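PDB 3TGH: glideosome-associated protein 50 from Plasmodium falciparum 3D7, which belongs to the glideosome, the motor complex for gliding motility and host-cell invasion, and may help assemble it on the inner membrane complex of the parasite. Local coordinates for residues K27-N32 with I274-H279; G197-P200 with Y206-G209; Y202-S207 with G261-K266; Q257-M262 with L268-D273; V287-S292 with G296-T301. All coordinates share one frame; numbering follows the deposited sequence.

Interaction 1. Residues K27-N32 with I274-H279; sequences KQFIKN and IGFCVH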
# COMPACT_ATOMS: atom_id res chain seq x y z
N LYS A 27 13.26 -1.30 -10.98
CA LYS A 27 13.95 -2.57 -11.15
C LYS A 27 15.37 -2.55 -10.58
O LYS A 27 15.79 -3.51 -9.92
CB LYS A 27 14.01 -2.96 -12.63
CG LYS A 27 12.66 -3.31 -13.25
CD LYS A 27 12.80 -3.42 -14.76
CE LYS A 27 11.47 -3.56 -15.45
NZ LYS A 27 11.63 -3.58 -16.92
N GLN A 28 16.09 -1.47 -10.83
CA GLN A 28 17.47 -1.31 -10.34
C GLN A 28 17.53 -1.38 -8.82
O GLN A 28 18.35 -2.11 -8.26
CB GLN A 28 18.05 0.03 -10.81
CG GLN A 28 19.54 0.22 -10.46
CD GLN A 28 20.00 1.67 -10.54
OE1 GLN A 28 19.19 2.58 -10.60
NE2 GLN A 28 21.31 1.88 -10.54
N PHE A 29 16.66 -0.61 -8.16
CA PHE A 29 16.62 -0.57 -6.70
C PHE A 29 16.14 -1.87 -6.09
O PHE A 29 16.67 -2.31 -5.07
CB PHE A 29 15.74 0.57 -6.20
CG PHE A 29 16.45 1.88 -6.10
CD1 PHE A 29 16.71 2.64 -7.23
CD2 PHE A 29 16.87 2.36 -4.88
CE1 PHE A 29 17.37 3.86 -7.14
CE2 PHE A 29 17.53 3.58 -4.78
CZ PHE A 29 17.78 4.33 -5.91
N ILE A 30 15.12 -2.48 -6.69
CA ILE A 30 14.60 -3.75 -6.17
C ILE A 30 15.71 -4.81 -6.14
O ILE A 30 15.85 -5.53 -5.15
CB ILE A 30 13.37 -4.21 -6.97
CG1 ILE A 30 12.15 -3.39 -6.53
CG2 ILE A 30 13.11 -5.71 -6.76
CD1 ILE A 30 10.94 -3.58 -7.38
N LYS A 31 16.49 -4.88 -7.21
CA LYS A 31 17.64 -5.80 -7.28
C LYS A 31 18.71 -5.41 -6.25
O LYS A 31 19.11 -6.24 -5.42
CB LYS A 31 18.24 -5.79 -8.69
CG LYS A 31 19.47 -6.68 -8.87
CD LYS A 31 19.11 -8.16 -8.83
CE LYS A 31 20.31 -9.02 -9.21
NZ LYS A 31 19.97 -10.47 -9.24
N ASN A 32 19.16 -4.17 -6.29
CA ASN A 32 20.31 -3.75 -5.49
C ASN A 32 20.02 -3.68 -3.99
O ASN A 32 20.91 -3.96 -3.17
CB ASN A 32 20.84 -2.40 -5.96
CG ASN A 32 21.45 -2.46 -7.35
OD1 ASN A 32 21.72 -3.54 -7.88
ND2 ASN A 32 21.66 -1.30 -7.95
N ILE A 274 8.19 12.12 -10.16
CA ILE A 274 7.78 10.74 -10.43
C ILE A 274 8.80 9.84 -9.74
O ILE A 274 10.01 10.08 -9.84
CB ILE A 274 7.70 10.48 -11.95
CG1 ILE A 274 6.47 11.18 -12.51
CG2 ILE A 274 7.63 8.98 -12.26
CD1 ILE A 274 6.42 11.22 -14.02
N GLY A 275 8.32 8.85 -9.00
CA GLY A 275 9.20 8.02 -8.21
C GLY A 275 8.51 6.91 -7.45
O GLY A 275 7.42 6.48 -7.80
N PHE A 276 9.16 6.46 -6.38
CA PHE A 276 8.67 5.34 -5.59
C PHE A 276 9.39 5.33 -4.25
O PHE A 276 10.31 6.13 -4.03
CB PHE A 276 8.90 4.01 -6.35
CG PHE A 276 10.34 3.74 -6.69
CD1 PHE A 276 11.15 3.02 -5.83
CD2 PHE A 276 10.88 4.18 -7.89
CE1 PHE A 276 12.48 2.78 -6.13
CE2 PHE A 276 12.20 3.94 -8.22
CZ PHE A 276 13.01 3.23 -7.34
N CYS A 277 8.99 4.41 -3.36
CA CYS A 277 9.65 4.26 -2.06
C CYS A 277 10.23 2.88 -1.87
O CYS A 277 9.70 1.89 -2.38
CB CYS A 277 8.65 4.48 -0.94
SG CYS A 277 8.02 6.12 -0.84
N VAL A 278 11.31 2.82 -1.09
CA VAL A 278 11.84 1.57 -0.59
C VAL A 278 11.87 1.65 0.94
O VAL A 278 12.30 2.65 1.51
CB VAL A 278 13.24 1.28 -1.16
CG1 VAL A 278 13.79 -0.02 -0.56
CG2 VAL A 278 13.17 1.19 -2.68
N HIS A 279 11.38 0.60 1.59
CA HIS A 279 11.22 0.59 3.04
C HIS A 279 12.02 -0.57 3.61
O HIS A 279 12.04 -1.64 3.03
CB HIS A 279 9.76 0.41 3.44
CG HIS A 279 8.80 1.30 2.71
ND1 HIS A 279 8.38 2.51 3.20
CD2 HIS A 279 8.17 1.13 1.52
CE1 HIS A 279 7.53 3.06 2.35
NE2 HIS A 279 7.38 2.24 1.32

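Interaction 2. Residues G197-P200 with Y206-G209; sequences GDQP and YSRG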
# COMPACT_ATOMS: atom_id res chain seq x y z
N GLY A 197 -3.39 1.92 1.39
CA GLY A 197 -4.68 2.27 0.80
C GLY A 197 -4.52 3.27 -0.32
O GLY A 197 -3.40 3.61 -0.72
N ASP A 198 -5.65 3.75 -0.83
CA ASP A 198 -5.65 4.72 -1.94
C ASP A 198 -5.62 6.17 -1.41
O ASP A 198 -4.65 6.89 -1.60
CB ASP A 198 -6.85 4.48 -2.85
CG ASP A 198 -7.02 5.56 -3.91
OD1 ASP A 198 -6.00 6.04 -4.44
OD2 ASP A 198 -8.18 5.91 -4.22
N GLN A 199 -6.70 6.58 -0.73
CA GLN A 199 -6.87 7.96 -0.29
C GLN A 199 -6.09 8.26 1.01
O GLN A 199 -6.27 7.59 2.02
CB GLN A 199 -8.36 8.24 -0.09
CG GLN A 199 -8.69 9.58 0.54
CD GLN A 199 -8.31 10.75 -0.33
OE1 GLN A 199 -8.73 10.85 -1.49
NE2 GLN A 199 -7.52 11.68 0.22
N PRO A 200 -5.23 9.30 0.98
CA PRO A 200 -4.57 9.73 2.23
C PRO A 200 -5.52 10.37 3.23
O PRO A 200 -6.52 10.98 2.85
CB PRO A 200 -3.54 10.77 1.76
CG PRO A 200 -3.89 11.11 0.38
CD PRO A 200 -4.69 9.99 -0.19
N TYR A 206 -3.09 17.40 -4.02
CA TYR A 206 -4.34 17.95 -4.58
C TYR A 206 -5.59 17.70 -3.73
O TYR A 206 -6.38 18.62 -3.50
CB TYR A 206 -4.56 17.43 -6.00
CG TYR A 206 -5.75 18.05 -6.69
CD1 TYR A 206 -5.73 19.38 -7.09
CD2 TYR A 206 -6.90 17.31 -6.94
CE1 TYR A 206 -6.83 19.96 -7.73
CE2 TYR A 206 -8.01 17.88 -7.57
CZ TYR A 206 -7.96 19.21 -7.96
OH TYR A 206 -9.05 19.77 -8.58
N SER A 207 -5.76 16.48 -3.26
CA SER A 207 -6.95 16.13 -2.47
C SER A 207 -7.00 16.84 -1.12
O SER A 207 -8.07 17.01 -0.56
CB SER A 207 -7.02 14.61 -2.24
OG SER A 207 -6.12 14.20 -1.22
N ARG A 208 -5.83 17.23 -0.61
CA ARG A 208 -5.69 17.80 0.73
C ARG A 208 -6.07 16.85 1.87
O ARG A 208 -6.31 17.28 3.00
CB ARG A 208 -6.45 19.14 0.85
CG ARG A 208 -5.75 20.27 0.12
CD ARG A 208 -4.61 20.80 0.97
NE ARG A 208 -3.52 21.36 0.18
CZ ARG A 208 -2.37 21.81 0.69
NH1 ARG A 208 -2.15 21.77 2.00
NH2 ARG A 208 -1.44 22.30 -0.12
N GLY A 209 -6.07 15.55 1.59
CA GLY A 209 -6.43 14.55 2.59
C GLY A 209 -7.92 14.30 2.65
O GLY A 209 -8.65 14.65 1.73

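Interaction 3. Residues Y202-S207 with G261-K266; sequences YSSGYS and GMKNSK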
# COMPACT_ATOMS: atom_id res chain seq x y z
N TYR A 202 -3.96 12.52 5.49
CA TYR A 202 -3.28 13.81 5.48
C TYR A 202 -2.44 13.92 4.22
O TYR A 202 -1.72 12.99 3.87
CB TYR A 202 -2.38 13.97 6.70
CG TYR A 202 -3.10 14.00 8.03
CD1 TYR A 202 -4.19 14.84 8.24
CD2 TYR A 202 -2.65 13.23 9.10
CE1 TYR A 202 -4.83 14.88 9.47
CE2 TYR A 202 -3.28 13.27 10.33
CZ TYR A 202 -4.36 14.10 10.51
OH TYR A 202 -4.98 14.13 11.74
N SER A 203 -2.53 15.06 3.54
CA SER A 203 -1.79 15.28 2.30
C SER A 203 -1.69 16.77 1.97
O SER A 203 -2.68 17.50 2.07
CB SER A 203 -2.44 14.54 1.14
OG SER A 203 -1.79 14.78 -0.10
N SER A 204 -0.50 17.19 1.57
CA SER A 204 -0.29 18.54 1.04
C SER A 204 -0.58 18.58 -0.47
O SER A 204 -0.53 19.65 -1.08
CB SER A 204 1.15 19.00 1.30
OG SER A 204 1.48 18.94 2.68
N GLY A 205 -0.90 17.43 -1.05
CA GLY A 205 -1.23 17.31 -2.48
C GLY A 205 -2.66 17.72 -2.80
O GLY A 205 -3.36 18.27 -1.95
N TYR A 206 -3.09 17.40 -4.02
CA TYR A 206 -4.34 17.95 -4.58
C TYR A 206 -5.59 17.70 -3.73
O TYR A 206 -6.38 18.62 -3.50
CB TYR A 206 -4.56 17.43 -6.00
CG TYR A 206 -5.75 18.05 -6.69
CD1 TYR A 206 -5.73 19.38 -7.09
CD2 TYR A 206 -6.90 17.31 -6.94
CE1 TYR A 206 -6.83 19.96 -7.73
CE2 TYR A 206 -8.01 17.88 -7.57
CZ TYR A 206 -7.96 19.21 -7.96
OH TYR A 206 -9.05 19.77 -8.58
N SER A 207 -5.76 16.48 -3.26
CA SER A 207 -6.95 16.13 -2.47
C SER A 207 -7.00 16.84 -1.12
O SER A 207 -8.07 17.01 -0.56
CB SER A 207 -7.02 14.61 -2.24
OG SER A 207 -6.12 14.20 -1.22
N GLY A 261 -0.68 24.10 -2.91
CA GLY A 261 -0.65 25.29 -2.04
C GLY A 261 0.28 25.15 -0.85
O GLY A 261 1.41 24.67 -0.97
N MET A 262 -0.20 25.57 0.32
CA MET A 262 0.61 25.60 1.54
C MET A 262 0.77 24.19 2.13
O MET A 262 -0.21 23.47 2.30
CB MET A 262 -0.02 26.54 2.58
CG MET A 262 -0.15 27.99 2.09
SD MET A 262 -1.02 29.07 3.25
CE MET A 262 -1.12 30.59 2.30
N LYS A 263 2.01 23.82 2.46
CA LYS A 263 2.30 22.48 2.99
C LYS A 263 1.60 22.24 4.32
O LYS A 263 1.40 23.16 5.11
CB LYS A 263 3.82 22.30 3.20
CG LYS A 263 4.68 22.49 1.95
CD LYS A 263 4.48 21.40 0.92
CE LYS A 263 5.32 21.65 -0.32
NZ LYS A 263 6.78 21.69 -0.02
N ASN A 264 1.24 20.98 4.56
CA ASN A 264 0.77 20.55 5.88
C ASN A 264 1.82 20.91 6.93
O ASN A 264 3.02 20.76 6.68
CB ASN A 264 0.49 19.04 5.88
CG ASN A 264 -0.19 18.56 7.15
OD1 ASN A 264 0.46 18.38 8.18
ND2 ASN A 264 -1.50 18.33 7.08
N SER A 265 1.38 21.40 8.08
CA SER A 265 2.30 21.89 9.12
C SER A 265 3.25 20.81 9.66
O SER A 265 4.33 21.12 10.16
CB SER A 265 1.51 22.50 10.28
OG SER A 265 0.67 21.53 10.88
N LYS A 266 2.84 19.55 9.55
CA LYS A 266 3.67 18.42 9.98
C LYS A 266 4.30 17.65 8.81
O LYS A 266 4.79 16.53 8.98
CB LYS A 266 2.84 17.48 10.86
CG LYS A 266 2.49 18.10 12.21
CD LYS A 266 1.97 17.07 13.20
CE LYS A 266 2.01 17.61 14.63
NZ LYS A 266 1.68 16.55 15.63

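Interaction 4. Residues Q257-M262 with L268-D273; sequences QGKSGM and LFFSSD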
# COMPACT_ATOMS: atom_id res chain seq x y z
N GLN A 257 1.76 15.75 -10.21
CA GLN A 257 1.06 17.02 -10.10
C GLN A 257 1.83 17.84 -9.08
O GLN A 257 2.26 17.32 -8.04
CB GLN A 257 -0.42 16.83 -9.74
CG GLN A 257 -0.68 16.07 -8.47
CD GLN A 257 -2.09 15.50 -8.36
OE1 GLN A 257 -2.44 14.90 -7.35
NE2 GLN A 257 -2.91 15.69 -9.39
N GLY A 258 2.02 19.12 -9.41
CA GLY A 258 3.02 19.99 -8.78
C GLY A 258 2.93 20.17 -7.27
O GLY A 258 2.29 19.39 -6.59
N LYS A 259 3.58 21.22 -6.77
CA LYS A 259 3.75 21.38 -5.31
C LYS A 259 2.48 21.71 -4.52
O LYS A 259 2.46 21.56 -3.29
CB LYS A 259 4.87 22.40 -5.01
CG LYS A 259 6.20 21.77 -4.59
CD LYS A 259 6.83 20.89 -5.67
CE LYS A 259 8.08 20.19 -5.15
NZ LYS A 259 8.59 19.14 -6.07
N SER A 260 1.42 22.15 -5.21
CA SER A 260 0.15 22.53 -4.58
C SER A 260 0.32 23.80 -3.74
O SER A 260 1.33 24.50 -3.86
CB SER A 260 -0.41 21.39 -3.72
OG SER A 260 -1.76 21.62 -3.38
N GLY A 261 -0.68 24.10 -2.91
CA GLY A 261 -0.65 25.29 -2.04
C GLY A 261 0.28 25.15 -0.85
O GLY A 261 1.41 24.67 -0.97
N MET A 262 -0.20 25.57 0.32
CA MET A 262 0.61 25.60 1.54
C MET A 262 0.77 24.19 2.13
O MET A 262 -0.21 23.47 2.30
CB MET A 262 -0.02 26.54 2.58
CG MET A 262 -0.15 27.99 2.09
SD MET A 262 -1.02 29.07 3.25
CE MET A 262 -1.12 30.59 2.30
N LEU A 268 7.24 16.70 6.53
CA LEU A 268 8.69 16.67 6.66
C LEU A 268 9.38 16.70 5.30
O LEU A 268 10.53 17.11 5.19
CB LEU A 268 9.12 15.41 7.42
CG LEU A 268 8.64 15.29 8.87
CD1 LEU A 268 9.02 13.92 9.43
CD2 LEU A 268 9.22 16.42 9.72
N PHE A 269 8.66 16.27 4.27
CA PHE A 269 9.20 16.20 2.93
C PHE A 269 8.06 16.13 1.94
O PHE A 269 7.07 15.43 2.18
CB PHE A 269 10.08 14.95 2.80
CG PHE A 269 10.28 14.49 1.38
CD1 PHE A 269 11.15 15.15 0.53
CD2 PHE A 269 9.60 13.37 0.90
CE1 PHE A 269 11.34 14.71 -0.77
CE2 PHE A 269 9.78 12.94 -0.41
CZ PHE A 269 10.65 13.61 -1.24
N PHE A 270 8.20 16.84 0.83
CA PHE A 270 7.25 16.78 -0.27
C PHE A 270 7.99 16.90 -1.59
O PHE A 270 8.88 17.75 -1.73
CB PHE A 270 6.22 17.91 -0.16
CG PHE A 270 5.18 17.89 -1.25
CD1 PHE A 270 3.91 17.39 -1.00
CD2 PHE A 270 5.47 18.38 -2.52
CE1 PHE A 270 2.94 17.37 -2.00
CE2 PHE A 270 4.52 18.35 -3.52
CZ PHE A 270 3.25 17.84 -3.26
N SER A 271 7.61 16.08 -2.56
CA SER A 271 8.15 16.19 -3.92
C SER A 271 7.10 15.78 -4.95
O SER A 271 6.39 14.79 -4.77
CB SER A 271 9.38 15.30 -4.08
OG SER A 271 9.88 15.38 -5.40
N SER A 272 7.02 16.54 -6.03
CA SER A 272 6.14 16.21 -7.14
C SER A 272 6.83 15.27 -8.15
O SER A 272 6.22 14.89 -9.14
CB SER A 272 5.66 17.49 -7.85
OG SER A 272 6.75 18.20 -8.40
N ASP A 273 8.08 14.90 -7.88
CA ASP A 273 8.83 14.00 -8.77
C ASP A 273 8.12 12.65 -8.94
O ASP A 273 7.54 12.12 -8.00
CB ASP A 273 10.24 13.73 -8.22
CG ASP A 273 11.19 14.91 -8.38
OD1 ASP A 273 10.72 16.03 -8.67
OD2 ASP A 273 12.41 14.69 -8.22

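Interaction 5. Residues V287-S292 with G296-T301; sequences VTKFVS and GEVIYT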
# COMPACT_ATOMS: atom_id res chain seq x y z
N VAL A 287 13.10 2.42 8.04
CA VAL A 287 13.74 3.43 7.22
C VAL A 287 13.04 3.43 5.87
O VAL A 287 12.93 2.38 5.22
CB VAL A 287 15.25 3.14 7.02
CG1 VAL A 287 15.87 4.16 6.09
CG2 VAL A 287 15.97 3.13 8.37
N THR A 288 12.54 4.59 5.46
CA THR A 288 11.89 4.76 4.18
C THR A 288 12.74 5.67 3.30
O THR A 288 13.11 6.77 3.73
CB THR A 288 10.48 5.36 4.34
OG1 THR A 288 9.66 4.45 5.08
CG2 THR A 288 9.85 5.65 2.98
N LYS A 289 13.06 5.21 2.10
CA LYS A 289 13.81 6.00 1.13
C LYS A 289 12.91 6.39 -0.04
O LYS A 289 12.30 5.53 -0.70
CB LYS A 289 15.03 5.23 0.62
CG LYS A 289 16.10 5.00 1.67
CD LYS A 289 17.22 4.13 1.13
CE LYS A 289 18.13 3.62 2.24
NZ LYS A 289 19.16 2.65 1.72
N PHE A 290 12.82 7.69 -0.28
CA PHE A 290 12.05 8.22 -1.40
C PHE A 290 12.97 8.40 -2.59
O PHE A 290 13.95 9.14 -2.51
CB PHE A 290 11.41 9.56 -1.02
CG PHE A 290 10.32 9.44 -0.01
CD1 PHE A 290 10.62 9.37 1.35
CD2 PHE A 290 8.99 9.40 -0.41
CE1 PHE A 290 9.61 9.25 2.29
CE2 PHE A 290 7.98 9.29 0.52
CZ PHE A 290 8.28 9.22 1.88
N VAL A 291 12.66 7.74 -3.69
CA VAL A 291 13.50 7.72 -4.87
C VAL A 291 12.85 8.50 -6.00
O VAL A 291 11.68 8.26 -6.34
CB VAL A 291 13.78 6.28 -5.36
CG1 VAL A 291 14.68 6.30 -6.57
CG2 VAL A 291 14.39 5.45 -4.23
N SER A 292 13.59 9.45 -6.56
CA SER A 292 13.14 10.23 -7.70
C SER A 292 13.68 9.66 -9.00
O SER A 292 14.88 9.39 -9.12
CB SER A 292 13.58 11.70 -7.55
OG SER A 292 13.45 12.38 -8.78
N GLY A 296 17.39 8.74 -10.49
CA GLY A 296 17.46 7.58 -9.61
C GLY A 296 18.10 7.88 -8.27
O GLY A 296 18.75 7.03 -7.68
N GLU A 297 17.89 9.10 -7.78
CA GLU A 297 18.49 9.56 -6.55
C GLU A 297 17.51 9.43 -5.38
O GLU A 297 16.32 9.73 -5.52
CB GLU A 297 18.93 11.02 -6.75
CG GLU A 297 19.45 11.76 -5.53
CD GLU A 297 20.03 13.12 -5.91
OE1 GLU A 297 20.94 13.17 -6.77
OE2 GLU A 297 19.57 14.15 -5.35
N VAL A 298 18.01 8.98 -4.23
CA VAL A 298 17.26 9.01 -2.98
C VAL A 298 17.23 10.48 -2.54
O VAL A 298 18.28 11.04 -2.20
CB VAL A 298 17.91 8.13 -1.89
CG1 VAL A 298 17.18 8.28 -0.58
CG2 VAL A 298 17.94 6.66 -2.33
N ILE A 299 16.05 11.09 -2.57
CA ILE A 299 15.93 12.52 -2.27
C ILE A 299 15.43 12.80 -0.86
O ILE A 299 15.45 13.95 -0.41
CB ILE A 299 15.07 13.27 -3.32
CG1 ILE A 299 13.67 12.67 -3.46
CG2 ILE A 299 15.79 13.26 -4.67
CD1 ILE A 299 12.72 13.56 -4.26
N TYR A 300 15.01 11.75 -0.15
CA TYR A 300 14.68 11.88 1.27
C TYR A 300 14.72 10.52 1.96
O TYR A 300 14.27 9.53 1.40
CB TYR A 300 13.30 12.51 1.47
CG TYR A 300 13.05 12.93 2.91
CD1 TYR A 300 13.66 14.06 3.44
CD2 TYR A 300 12.21 12.19 3.73
CE1 TYR A 300 13.44 14.44 4.76
CE2 TYR A 300 11.98 12.56 5.05
CZ TYR A 300 12.60 13.68 5.56
OH TYR A 300 12.37 14.04 6.86
N THR A 301 15.25 10.51 3.18
CA THR A 301 15.26 9.31 4.01
C THR A 301 14.56 9.60 5.33
O THR A 301 14.98 10.49 6.07
CB THR A 301 16.69 8.82 4.27
OG1 THR A 301 17.34 8.60 3.01
CG2 THR A 301 16.68 7.52 5.06

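Interaction 1. Residues K27-N32 with I274-H279
F29, near the end of helix 17-32, meets F276 of strand 275-282 in an offset edge-to-face pair. The edge of the F276 ring is turned toward the face of F29, with centroids 5.5 Å apart and planes at 78°. The nearest approach is F276 CZ to F29 CD1, 3.7 Å, and F276 CE1 also comes within 3.9 Å of F29 CB, which places the rim of one ring over the root of the other. A chi1 of 59° sets F276 CG between its own backbone N and carbonyl carbon and swings the ring out from the strand toward the helix. Two residues further on, V278 adds a looser touch, its CG2 lying 4.4 Å from F29 CB. In the next shell, F276 also packs edge-to-face on F26 of the same helix. V291 of the neighbouring strand 285-292 touches both F29 and F276. N22 of the same helix adds a polar tie, its ND2 hydrogen-bonded to G275 O. The contact thus lays a helix against one face of a sheet of the calcineurin-like fold. No hydrogen bond crosses the two segments and they bury 134 Å², consistent with cohesion that rests on dispersion and on the electrostatic match of a ring edge with a ring face.

Interaction 2. Residues G197-P200 with Y206-G209
The side chain of Q199 runs out trans at chi1 and then bends at chi2 (65°), which carries its amide across to S207; the hydroxyl of S207, at chi1 78°, turns back over its own chain. There it forms an ST turn, S207 OG accepting from G209 N at 3.1 Å. The turn lies in the loop between strand 192-196 and helix 211-216 of the calcineurin-like phosphoesterase fold. Q199 NE2 gives one N-H to S207 OG at 3.2 Å, nearly straight at 165°, and the other to P200 O at 2.9 Å. There NE2 approaches in the plane of the P200 carbonyl, on a lone pair. Both acceptors lie close to the amide plane of Q199, so the two bonds together fix the rotation of the amide. S207 OG has its strongest polar partner in D234 OD2, and so is gripped by three groups. Q199 itself touches H233, a ligand of metal cation 2, and its side chain comes within about 4 Å of a bound cobalt ion. H233 ND1 is in turn hydrogen-bonded to D198 OD2, making D198 a second-shell residue of that site. The two backbones themselves meet in a CA-H...O contact, G209 CA to P200 O, 3.6 Å.

Interaction 3. Residues Y202-S207 with G261-K266
S204 points its hydroxyl straight at the backbone of the 261-266 loop, where N264 N donates to S204 OG at 2.8 Å with an angle of 171°. A chi1 near -55° holds OG beside the backbone N of S204, and in that position it also comes 3.4 Å from N264 CB. The hydroxyl has a second and stronger partner in E238 OE2 on strand 237-242, so one buried oxygen joins two loops and a strand. K263 approaches differently. It sets out away from the facing loop, although its CB already touches S204 OG; the bend at chi2 keeps the chain alongside, with K263 CD 4.1 Å from S204 CB. The methylene part of the lysine therefore lies along the serine, and its touch there is apolar. N264 extends toward the 202-207 loop, and its amide end lies near the base of Y202, with ND2 4.5 Å from Y202 CB. The other end of that amide is used locally, because K266 N donates to N264 OD1 at 3.0 Å, tilted 21° from the carbonyl plane. Within the 202-207 loop, G205 N donates to S203 OG at 3.0 Å, and S203 OG is also hydrogen-bonded to D234 OD2. S204 and N264 lose the most surface, and the total buried is 200 Å². Y202 is still about 12 Å from H233 between side chains, so the contact stands back from the metal. The geometry is that of two loops, one shaped by an ST turn at S203 and the other by an Asx turn at N264, meeting beside strand 237-242 of the phosphoesterase fold.

Interaction 4. Residues Q257-M262 with L268-D273
K259, S272 and F270 carry this contact, in which the loop 257-262 folds back over strand 267-271, an edge strand of its sheet, and over the ST turn at the strand's end. K259 loses the most surface. Its chain bends at chi2 and then runs past the F270 ring in the opposite direction, with K259 CG 4.0 Å from F270 CE2. Its first torsion, -102°, is off a staggered position, which may carry a little strain. The ammonium end reaches S272, where K259 NZ donates to S272 OG at 3.1 Å. S272 N is equally near but, being another donor, gives no bond. The charge also lies near D273, though K259 NZ to D273 OD1, 4.6 Å, is beyond a salt bridge. F270, with chi1 close to 180°, spreads its ring beneath the loop. G258 O meets it at the edge, near the ring plane, 3.8 Å from F270 CZ, while K259 CA comes obliquely to 3.6 Å from F270 CE2. The contact buries K259 O, which has no polar partner in the model. S272 pushes its CB against the loop backbone, 3.4 Å from Q257 O. Outside the pair of segments, Q257 OE1 is held by N235 N, and S256 OG, just before the loop, bonds to S272 O, a second tie between the loop and the turn. The ST turn is closed by D273 N donating to S271 OG at 3.1 Å.

Interaction 5. Residues V287-S292 with G296-T301
The side chains of F290 and Y300 lie side by side and point the same way from neighbouring strands; F290 CD1 comes in at the edge of the Y300 ring, 4.0 Å from Y300 CD2. F290 CG lies anti to its carbonyl carbon (chi1 -69°) and Y300 CG anti to its backbone N (chi1 -168°), which sets the two rings next to each other. The edge of F290 also meets Y300 O in plane. F269 of the other sheet stacks on Y300 and meets the F290 ring with planes at about 55°, while M237 and V239 touch this same group, so both rings pack into the space between the sheets. The backbones pair antiparallel. F290 N donates to Y300 O at 2.9 Å, almost straight, and S292 N to E297 O at the same distance. I299 N bonds to F290 O, also at 2.9 Å, whereas Y300 N, buried here, has no partner. V291 pairs with V298 but K289 with T301, which leaves one extra residue in the second strand opposite F290. On the other face of the sheet, K289 CB rests 3.9 Å from V298 CG1, and V298 reaches F29 of helix 17-32. Further along, V287 CG1 meets T301 CG2 at 3.6 Å. K289 NZ ends in salt bridges to E33 and E280. The segments bury 510 Å²; strands 285-292 and 297-305 form an antiparallel beta hairpin, its register shift consistent with a bulge, and 297-305 ends one sheet of the two-sheet phosphoesterase fold.

Interactions 1 and 5 share one sheet, with centres 9 Å apart, and are joined by V278 O to K289 N, 2.7 Å, and F276 O to V291 N, 2.9 Å, both probable hydrogen bonds. Interaction 4 belongs to the other sheet and reaches interaction 5 through a probable hydrogen bond, D273 OD2 to S292 OG, 2.6 Å. Interactions 2, 3 and 4 form a contiguous patch of loops: centres of 3 and 4 lie 8 Å apart, those of 2 and 3 10 Å. In interaction 2 the Q199 side chain lies about 4 Å from a bound cobalt ion, whereas that of Q257 in interaction 4 is about 8 Å from one. Interactions 1 and 5 lie away from the annotated metal ligands.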